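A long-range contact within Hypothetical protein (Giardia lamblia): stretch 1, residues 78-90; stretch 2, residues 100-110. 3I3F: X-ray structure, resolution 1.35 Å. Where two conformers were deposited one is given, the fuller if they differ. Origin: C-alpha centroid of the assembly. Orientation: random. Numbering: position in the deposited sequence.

Stretch 1 (78-90) GLDYIVSLNIFLS
Stretch 2 100-110: RFNELYREVFC

This is a mainly apolar packing of a helix against a β-strand, in which aliphatic side chains of the strand and the turn before it meet aromatic rings on the helix and just past its end, and no hydrogen bond or salt bridge crosses between the two stretches. The contact buries 390 Å², summed over both sides.

Stretch 1 begins with a turn, in which Tyr-81 N donates a hydrogen bond to Gly-78 O (2.9 Å) and Ile-82 N to Leu-79 O (3.3 Å), and then runs as a strand from Ile-82 to Ser-90. Most of the strand has extended torsions, such as -118/130 at Ile-87, but Val-83 at -93/-43 interrupts them. Stretch 2 is helical through Val-108, continuing a helix that begins before Arg-100, with hydrogen bonds such as Tyr-105 N to Phe-101 O (2.8 Å); Phe-109, at -109/89, is the first residue to leave helical torsions. The axes approach to 11.8 Å and their directions differ by 148°, so the elements run roughly antiparallel. The register follows: Leu-89 CA lies 8.9 Å from Phe-101 CA, and Leu-79 CA lies 7.9 Å from Phe-109 CA.

Spacing selects the residues. On the strand, Leu-85, Ile-87 and Leu-89 alternate with residues that make no contact, and all three point their CA-to-CB bonds toward the helix. On the helix, Phe-101 and Tyr-105 are one turn apart and do likewise, both with chi1 t and chi2 near 85°. Phe-109 comes a further four residues on; its CA-to-CB bond points sideways, but with chi1 m (-56°) and chi2 -81° the end of its ring comes nearer the strand.

At the Leu-89 end, Phe-101 has 73 Å² covered, the largest share of any residue. Leu-89 (m, t) places CD2 over one face of this ring, 4.1 Å from the centroid and 17° off the normal, a CH-pi contact. Ile-87 (chi1 -60°, chi2 151°) reaches the ring edge instead, with CD1 3.5 Å from Phe-101 CE2. The same methyl bridges to the next aromatic, Ile-87 CD1 lying 4.0 Å from Tyr-105 CE1.

Leu-85 adopts p, p and also spans two rings: its CD1 lies 4.2 Å from Tyr-105 CE1, while its CD2 lies 4.0 Å from Phe-109 CZ. Leu-85 CD2 is also 3.8 Å from Tyr-105 OH, a van der Waals approach; the hydroxyl finds no polar partner across the contact.

Phe-109 closes the other end. Ile-82 (m, t) brings CD1 to 3.9 Å from Phe-109 CZ, at the ring edge. Leu-79 O also lies near the ring plane, 3.8 Å from Phe-109 CE1, so the carbonyl meets the rim of the ring. Leu-79 (m, t) adds CD2 at 4.4 Å from Phe-109 CZ and, in an aliphatic pair, CD1 at 4.0 Å from Val-108 CG1; Val-108 has chi1 t, and its CA-to-CB bond points sideways. The seam is buried from Leu-89 to Ile-82 and opens toward the surface at Leu-79 and Val-108. Methyls and Phe rings suit it because they pack by shape and need no polar partner. Charged groups lie outside it: Arg-100 NH1 and Glu-103 OE1 form a salt bridge at 3.0 Å within the helix.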

# COMPACT_ATOMS: atom_id res chain seq x y z
N GLY A 78 13.36 -3.52 -13.88
CA GLY A 78 12.76 -4.63 -14.61
C GLY A 78 11.90 -5.47 -13.69
O GLY A 78 11.92 -5.27 -12.47
N LEU A 79 11.16 -6.41 -14.26
CA LEU A 79 10.28 -7.28 -13.47
C LEU A 79 11.03 -8.05 -12.39
O LEU A 79 10.53 -8.22 -11.28
CB LEU A 79 9.55 -8.28 -14.38
CG LEU A 79 8.51 -7.70 -15.34
CD1 LEU A 79 8.07 -8.77 -16.34
CD2 LEU A 79 7.31 -7.15 -14.58
N ASP A 80 12.24 -8.50 -12.72
CA ASP A 80 13.08 -9.25 -11.77
C ASP A 80 13.69 -8.38 -10.66
O ASP A 80 14.34 -8.91 -9.75
CB ASP A 80 14.19 -10.03 -12.51
CG ASP A 80 15.05 -9.15 -13.40
OD1 ASP A 80 14.54 -8.14 -13.94
OD2 ASP A 80 16.24 -9.49 -13.59
N TYR A 81 13.47 -7.06 -10.72
CA TYR A 81 13.94 -6.15 -9.68
C TYR A 81 12.81 -5.65 -8.77
O TYR A 81 13.05 -4.87 -7.85
CB TYR A 81 14.67 -4.96 -10.30
CG TYR A 81 15.99 -5.35 -10.92
CD1 TYR A 81 17.18 -5.21 -10.21
CD2 TYR A 81 16.05 -5.87 -12.21
CE1 TYR A 81 18.40 -5.58 -10.77
CE2 TYR A 81 17.26 -6.24 -12.78
CZ TYR A 81 18.43 -6.09 -12.06
OH TYR A 81 19.63 -6.46 -12.63
N ILE A 82 11.58 -6.11 -9.02
CA ILE A 82 10.45 -5.76 -8.16
C ILE A 82 10.64 -6.39 -6.79
O ILE A 82 10.92 -7.58 -6.67
CB ILE A 82 9.11 -6.23 -8.76
CG1 ILE A 82 8.79 -5.46 -10.04
CG2 ILE A 82 7.97 -6.03 -7.75
CD1 ILE A 82 7.60 -6.02 -10.80
N VAL A 83 10.49 -5.56 -5.75
CA VAL A 83 10.59 -5.98 -4.36
C VAL A 83 9.22 -6.34 -3.80
O VAL A 83 9.05 -7.34 -3.10
CB VAL A 83 11.17 -4.83 -3.50
CG1 VAL A 83 11.16 -5.19 -2.01
CG2 VAL A 83 12.58 -4.48 -3.96
N SER A 84 8.23 -5.51 -4.13
CA SER A 84 6.89 -5.65 -3.58
C SER A 84 5.84 -5.09 -4.55
O SER A 84 6.13 -4.16 -5.31
CB SER A 84 6.80 -4.91 -2.24
OG SER A 84 5.54 -5.09 -1.63
N LEU A 85 4.65 -5.67 -4.52
CA LEU A 85 3.49 -5.13 -5.24
C LEU A 85 2.21 -5.55 -4.54
O LEU A 85 2.21 -6.47 -3.72
CB LEU A 85 3.50 -5.59 -6.71
CG LEU A 85 3.42 -7.08 -7.04
CD1 LEU A 85 2.01 -7.61 -6.88
CD2 LEU A 85 3.91 -7.32 -8.46
N ASN A 86 1.12 -4.85 -4.84
CA ASN A 86 -0.20 -5.18 -4.31
C ASN A 86 -1.15 -5.43 -5.47
O ASN A 86 -1.05 -4.77 -6.51
CB ASN A 86 -0.80 -4.03 -3.50
CG ASN A 86 0.01 -3.65 -2.27
OD1 ASN A 86 -0.30 -2.65 -1.62
ND2 ASN A 86 1.03 -4.44 -1.92
N ILE A 87 -2.08 -6.36 -5.29
CA ILE A 87 -3.09 -6.64 -6.30
C ILE A 87 -4.48 -6.34 -5.74
O ILE A 87 -4.82 -6.78 -4.64
CB ILE A 87 -3.05 -8.12 -6.73
CG1 ILE A 87 -1.68 -8.46 -7.33
CG2 ILE A 87 -4.15 -8.42 -7.74
CD1 ILE A 87 -1.29 -9.89 -7.14
N PHE A 88 -5.26 -5.58 -6.50
CA PHE A 88 -6.68 -5.42 -6.25
C PHE A 88 -7.42 -6.13 -7.38
O PHE A 88 -7.28 -5.77 -8.54
CB PHE A 88 -7.09 -3.94 -6.22
CG PHE A 88 -6.67 -3.21 -4.97
CD1 PHE A 88 -7.13 -3.61 -3.72
CD2 PHE A 88 -5.83 -2.11 -5.05
CE1 PHE A 88 -6.76 -2.94 -2.57
CE2 PHE A 88 -5.45 -1.42 -3.90
CZ PHE A 88 -5.91 -1.84 -2.66
N LEU A 89 -8.18 -7.16 -7.03
CA LEU A 89 -9.06 -7.83 -7.98
C LEU A 89 -10.47 -7.28 -7.78
O LEU A 89 -10.86 -6.97 -6.66
CB LEU A 89 -9.05 -9.34 -7.77
CG LEU A 89 -7.72 -10.05 -8.05
CD1 LEU A 89 -7.83 -11.53 -7.73
CD2 LEU A 89 -7.28 -9.84 -9.49
N SER A 90 -11.23 -7.16 -8.86
CA SER A 90 -12.60 -6.67 -8.75
C SER A 90 -13.43 -7.58 -7.86
O SER A 90 -13.30 -8.81 -7.92
CB SER A 90 -13.25 -6.56 -10.13
OG SER A 90 -14.60 -6.16 -10.01
N ARG A 100 -7.50 -17.82 -12.54
CA ARG A 100 -6.83 -17.55 -13.81
C ARG A 100 -5.81 -16.42 -13.66
O ARG A 100 -4.72 -16.49 -14.23
CB ARG A 100 -7.84 -17.22 -14.92
CG ARG A 100 -7.22 -17.02 -16.31
CD ARG A 100 -6.28 -18.16 -16.68
NE ARG A 100 -5.76 -18.07 -18.04
CZ ARG A 100 -4.68 -18.73 -18.47
NH1 ARG A 100 -4.01 -19.54 -17.65
NH2 ARG A 100 -4.28 -18.59 -19.72
N PHE A 101 -6.15 -15.40 -12.88
CA PHE A 101 -5.20 -14.33 -12.60
C PHE A 101 -3.90 -14.89 -12.03
O PHE A 101 -2.81 -14.52 -12.47
CB PHE A 101 -5.76 -13.29 -11.65
CG PHE A 101 -4.73 -12.32 -11.16
CD1 PHE A 101 -4.38 -11.21 -11.92
CD2 PHE A 101 -4.05 -12.55 -9.97
CE1 PHE A 101 -3.40 -10.34 -11.49
CE2 PHE A 101 -3.07 -11.67 -9.54
CZ PHE A 101 -2.74 -10.57 -10.29
N ASN A 102 -4.01 -15.78 -11.04
CA ASN A 102 -2.81 -16.34 -10.41
C ASN A 102 -2.01 -17.25 -11.34
O ASN A 102 -0.78 -17.27 -11.27
CB ASN A 102 -3.18 -17.07 -9.11
CG ASN A 102 -3.54 -16.10 -7.99
OD1 ASN A 102 -2.87 -15.08 -7.80
ND2 ASN A 102 -4.60 -16.42 -7.26
N GLU A 103 -2.69 -17.97 -12.21
CA GLU A 103 -2.01 -18.77 -13.24
C GLU A 103 -1.17 -17.86 -14.14
O GLU A 103 -0.01 -18.15 -14.41
CB GLU A 103 -3.01 -19.55 -14.08
CG GLU A 103 -3.76 -20.62 -13.31
CD GLU A 103 -4.89 -21.27 -14.10
OE1 GLU A 103 -5.24 -20.79 -15.19
OE2 GLU A 103 -5.44 -22.28 -13.60
N LEU A 104 -1.77 -16.75 -14.58
CA LEU A 104 -1.07 -15.78 -15.42
C LEU A 104 0.05 -15.08 -14.65
O LEU A 104 1.12 -14.82 -15.20
CB LEU A 104 -2.06 -14.74 -15.97
CG LEU A 104 -3.10 -15.29 -16.94
CD1 LEU A 104 -4.26 -14.32 -17.09
CD2 LEU A 104 -2.47 -15.60 -18.29
N TYR A 105 -0.20 -14.78 -13.38
CA TYR A 105 0.79 -14.16 -12.51
C TYR A 105 2.07 -15.00 -12.45
O TYR A 105 3.18 -14.47 -12.51
CB TYR A 105 0.22 -13.97 -11.11
CG TYR A 105 1.11 -13.19 -10.18
CD1 TYR A 105 1.06 -11.80 -10.15
CD2 TYR A 105 2.00 -13.83 -9.32
CE1 TYR A 105 1.87 -11.07 -9.29
CE2 TYR A 105 2.82 -13.11 -8.46
CZ TYR A 105 2.75 -11.73 -8.45
OH TYR A 105 3.55 -11.00 -7.61
N ARG A 106 1.90 -16.32 -12.33
CA ARG A 106 3.03 -17.23 -12.26
C ARG A 106 3.78 -17.36 -13.59
O ARG A 106 4.92 -17.81 -13.61
CB ARG A 106 2.59 -18.61 -11.76
CG ARG A 106 2.22 -18.63 -10.29
CD ARG A 106 1.99 -20.05 -9.79
NE ARG A 106 0.84 -20.68 -10.44
CZ ARG A 106 -0.42 -20.64 -10.00
NH1 ARG A 106 -0.74 -19.99 -8.88
NH2 ARG A 106 -1.37 -21.26 -10.69
N GLU A 107 3.14 -16.98 -14.70
CA GLU A 107 3.83 -16.90 -16.00
C GLU A 107 4.69 -15.64 -16.11
O GLU A 107 5.64 -15.61 -16.89
CB GLU A 107 2.83 -16.95 -17.15
CG GLU A 107 2.09 -18.27 -17.28
CD GLU A 107 1.08 -18.29 -18.41
OE1 GLU A 107 0.92 -17.26 -19.10
OE2 GLU A 107 0.44 -19.34 -18.62
N VAL A 108 4.35 -14.61 -15.35
CA VAL A 108 5.13 -13.38 -15.32
C VAL A 108 6.31 -13.54 -14.37
O VAL A 108 7.45 -13.19 -14.70
CB VAL A 108 4.28 -12.17 -14.89
CG1 VAL A 108 5.13 -10.92 -14.77
CG2 VAL A 108 3.14 -11.95 -15.88
N PHE A 109 6.03 -14.07 -13.18
CA PHE A 109 7.05 -14.36 -12.17
C PHE A 109 7.19 -15.88 -12.10
O PHE A 109 6.53 -16.54 -11.30
CB PHE A 109 6.65 -13.74 -10.83
CG PHE A 109 6.39 -12.25 -10.92
CD1 PHE A 109 7.45 -11.35 -10.90
CD2 PHE A 109 5.10 -11.76 -11.06
CE1 PHE A 109 7.22 -9.99 -10.99
CE2 PHE A 109 4.87 -10.39 -11.15
CZ PHE A 109 5.93 -9.51 -11.12
N CYS A 110 8.08 -16.41 -12.95
CA CYS A 110 8.14 -17.86 -13.19
C CYS A 110 9.10 -18.62 -12.26
O CYS A 110 9.15 -19.85 -12.32
CB CYS A 110 8.49 -18.14 -14.65
SG CYS A 110 10.07 -17.46 -15.18